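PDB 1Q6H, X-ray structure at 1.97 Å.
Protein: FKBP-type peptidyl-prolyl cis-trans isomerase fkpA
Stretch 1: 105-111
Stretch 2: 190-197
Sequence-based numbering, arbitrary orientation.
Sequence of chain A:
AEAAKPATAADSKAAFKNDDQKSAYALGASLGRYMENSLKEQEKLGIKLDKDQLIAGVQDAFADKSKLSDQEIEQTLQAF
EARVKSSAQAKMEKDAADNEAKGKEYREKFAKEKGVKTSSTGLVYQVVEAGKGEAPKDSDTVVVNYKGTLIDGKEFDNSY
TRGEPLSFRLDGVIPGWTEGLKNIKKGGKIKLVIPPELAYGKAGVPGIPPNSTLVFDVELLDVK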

# COMPACT_ATOMS: atom_id res chain seq x y z
N GLU A 105 -2.69 30.31 -27.24
CA GLU A 105 -3.38 31.59 -27.31
C GLU A 105 -2.54 32.63 -26.58
O GLU A 105 -2.35 33.75 -27.06
CB GLU A 105 -4.76 31.45 -26.68
CG GLU A 105 -5.54 32.76 -26.60
CD GLU A 105 -6.99 32.55 -26.25
OE1 GLU A 105 -7.28 31.88 -25.23
OE2 GLU A 105 -7.86 33.07 -26.99
N TYR A 106 -2.03 32.23 -25.42
CA TYR A 106 -1.18 33.10 -24.62
C TYR A 106 0.07 33.50 -25.39
O TYR A 106 0.43 34.68 -25.44
CB TYR A 106 -0.80 32.39 -23.34
CG TYR A 106 0.06 33.20 -22.40
CD1 TYR A 106 1.44 33.20 -22.53
CD2 TYR A 106 -0.50 33.93 -21.37
CE1 TYR A 106 2.23 33.91 -21.67
CE2 TYR A 106 0.30 34.65 -20.50
CZ TYR A 106 1.66 34.63 -20.66
OH TYR A 106 2.48 35.34 -19.83
N ARG A 107 0.73 32.50 -25.98
CA ARG A 107 1.96 32.74 -26.74
C ARG A 107 1.74 33.66 -27.94
O ARG A 107 2.56 34.54 -28.20
CB ARG A 107 2.60 31.44 -27.25
CG ARG A 107 3.04 30.50 -26.16
CD ARG A 107 4.04 29.43 -26.61
NE ARG A 107 3.51 28.68 -27.75
CZ ARG A 107 2.67 27.66 -27.69
NH1 ARG A 107 2.20 27.18 -26.54
NH2 ARG A 107 2.26 27.12 -28.82
N GLU A 108 0.66 33.44 -28.67
CA GLU A 108 0.37 34.22 -29.87
C GLU A 108 0.10 35.69 -29.57
O GLU A 108 0.58 36.55 -30.27
CB GLU A 108 -0.81 33.61 -30.61
CG GLU A 108 -0.45 32.30 -31.28
CD GLU A 108 0.39 32.47 -32.53
OE1 GLU A 108 -0.10 33.15 -33.47
OE2 GLU A 108 1.53 31.93 -32.58
N LYS A 109 -0.65 35.96 -28.52
CA LYS A 109 -0.89 37.31 -28.10
C LYS A 109 0.45 37.98 -27.64
O LYS A 109 0.80 39.05 -28.11
CB LYS A 109 -1.92 37.32 -26.98
CG LYS A 109 -2.44 38.70 -26.61
CD LYS A 109 -3.45 38.60 -25.47
CE LYS A 109 -3.65 39.94 -24.77
NZ LYS A 109 -4.12 40.99 -25.69
N PHE A 110 1.20 37.32 -26.76
CA PHE A 110 2.44 37.88 -26.23
C PHE A 110 3.43 38.15 -27.34
O PHE A 110 4.11 39.20 -27.34
CB PHE A 110 3.06 36.93 -25.20
CG PHE A 110 4.34 37.43 -24.62
CD1 PHE A 110 4.37 38.64 -23.95
CD2 PHE A 110 5.51 36.73 -24.76
CE1 PHE A 110 5.52 39.11 -23.43
CE2 PHE A 110 6.69 37.20 -24.24
CZ PHE A 110 6.70 38.40 -23.57
N ALA A 111 3.47 37.24 -28.30
CA ALA A 111 4.44 37.30 -29.39
C ALA A 111 4.28 38.55 -30.29
O ALA A 111 5.22 38.96 -30.95
CB ALA A 111 4.38 36.02 -30.22
N ILE A 190 16.21 37.92 -19.65
CA ILE A 190 15.33 37.56 -20.75
C ILE A 190 14.11 36.87 -20.21
O ILE A 190 14.18 36.21 -19.20
CB ILE A 190 16.05 36.62 -21.72
CG1 ILE A 190 15.17 36.34 -22.94
CG2 ILE A 190 16.40 35.27 -21.05
CD1 ILE A 190 15.97 35.70 -24.08
N LYS A 191 12.97 37.13 -20.84
CA LYS A 191 11.76 36.44 -20.50
C LYS A 191 11.53 35.39 -21.56
O LYS A 191 11.60 35.66 -22.79
CB LYS A 191 10.61 37.42 -20.40
CG LYS A 191 9.25 36.81 -20.19
CD LYS A 191 8.21 37.93 -20.02
CE LYS A 191 6.77 37.42 -20.05
NZ LYS A 191 5.81 38.47 -19.52
N LEU A 192 11.31 34.17 -21.12
CA LEU A 192 11.08 33.06 -22.05
C LEU A 192 9.67 32.57 -21.89
O LEU A 192 9.21 32.34 -20.77
CB LEU A 192 12.05 31.91 -21.78
CG LEU A 192 13.54 32.24 -21.84
CD1 LEU A 192 14.36 31.06 -21.39
CD2 LEU A 192 13.96 32.64 -23.19
N VAL A 193 8.99 32.40 -23.02
CA VAL A 193 7.64 31.85 -23.03
C VAL A 193 7.75 30.60 -23.84
O VAL A 193 7.93 30.63 -25.06
CB VAL A 193 6.62 32.85 -23.54
CG1 VAL A 193 5.29 32.23 -23.63
CG2 VAL A 193 6.55 34.02 -22.56
N ILE A 194 7.78 29.48 -23.14
CA ILE A 194 8.17 28.22 -23.76
C ILE A 194 7.01 27.29 -24.00
O ILE A 194 6.29 26.92 -23.05
CB ILE A 194 9.20 27.51 -22.87
CG1 ILE A 194 10.25 28.48 -22.35
CG2 ILE A 194 9.79 26.34 -23.59
CD1 ILE A 194 11.36 27.84 -21.50
N PRO A 195 6.83 26.91 -25.26
CA PRO A 195 5.80 25.90 -25.60
C PRO A 195 6.12 24.54 -24.97
O PRO A 195 7.31 24.24 -24.81
CB PRO A 195 5.91 25.76 -27.12
CG PRO A 195 7.01 26.57 -27.56
CD PRO A 195 7.62 27.33 -26.42
N PRO A 196 5.10 23.73 -24.64
CA PRO A 196 5.29 22.42 -24.03
C PRO A 196 6.22 21.50 -24.80
O PRO A 196 6.98 20.73 -24.19
CB PRO A 196 3.89 21.80 -23.99
CG PRO A 196 2.94 22.78 -24.58
CD PRO A 196 3.68 24.04 -24.88
N GLU A 197 6.19 21.63 -26.13
CA GLU A 197 7.07 20.89 -27.00
C GLU A 197 8.56 21.14 -26.71
O GLU A 197 9.40 20.28 -27.01
CB GLU A 197 6.74 21.25 -28.47
CG GLU A 197 5.36 20.79 -28.96
CD GLU A 197 4.16 21.62 -28.44
OE1 GLU A 197 4.32 22.82 -28.08
OE2 GLU A 197 3.05 21.01 -28.34

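Residues 105-111 form one part of a longer helix, and residues 190-194 form one part of a strand that begins earlier in the chain. The two elements run closer to antiparallel than to parallel, with an angle of 142° between their N-to-C directions. Their axes approach to 9.5 Å. The backbones come nearest where the CA of Arg 107 lies 6.8 Å from the CA of Val 193. The contact buries 346 Å², both sides summed. No hydrogen bond crosses it, so packing of side chains accounts for the contact.

The apolar contacts centre on Val 193. Its CA-to-CB bond points toward the helix, and its methyl groups touch three residues there. CG2 lies 3.6 Å from CE2 of Phe 110. CG1 lies 4.0 Å from CE1 of Tyr 106, at the edge of the tyrosine ring and near its plane. CG1 also meets the aliphatic part of Arg 107, 3.8 Å from CG of that residue. Tyr 106 and Phe 110 are four residues apart, about one helical turn, and both have chi1 near 180° (t). This spacing puts both rings on the side of the helix that faces the strand. The backbone hydrogen bond from Phe 110 N to Tyr 106 O, 3.1 Å, belongs to the same turn.

Lys 191 adds a contact through its methylene chain. All four of its chi angles are t, so the side chain is extended. Its CE lies 3.7 Å from CZ of Phe 110, in an oblique position relative to the ring. The CA-to-CB bonds of Lys 191 and Val 193 point toward the helix, and that of Leu 192 between them points away. This is the usual alternation of a strand, and it gives Phe 110 two neighbours from the same strand face.

Arg 107 extends the contact past the end of the strand. Its chi1 is m and its chi2 is t, and the side chain reaches along to the two prolines. CB of Pro 195 sits over one face of the guanidinium, 3.8 Å from CZ of Arg 107. CD of Pro 196 is 3.8 Å from NH1 of Arg 107 and lies oblique to the group. These are van der Waals contacts between a flat charged group and proline carbons. NH1 is hydrogen-bonded elsewhere in the structure. Arg 107 has 83 Å² covered by the other stretch, the largest area of any residue here, followed by Val 193 with 75 Å².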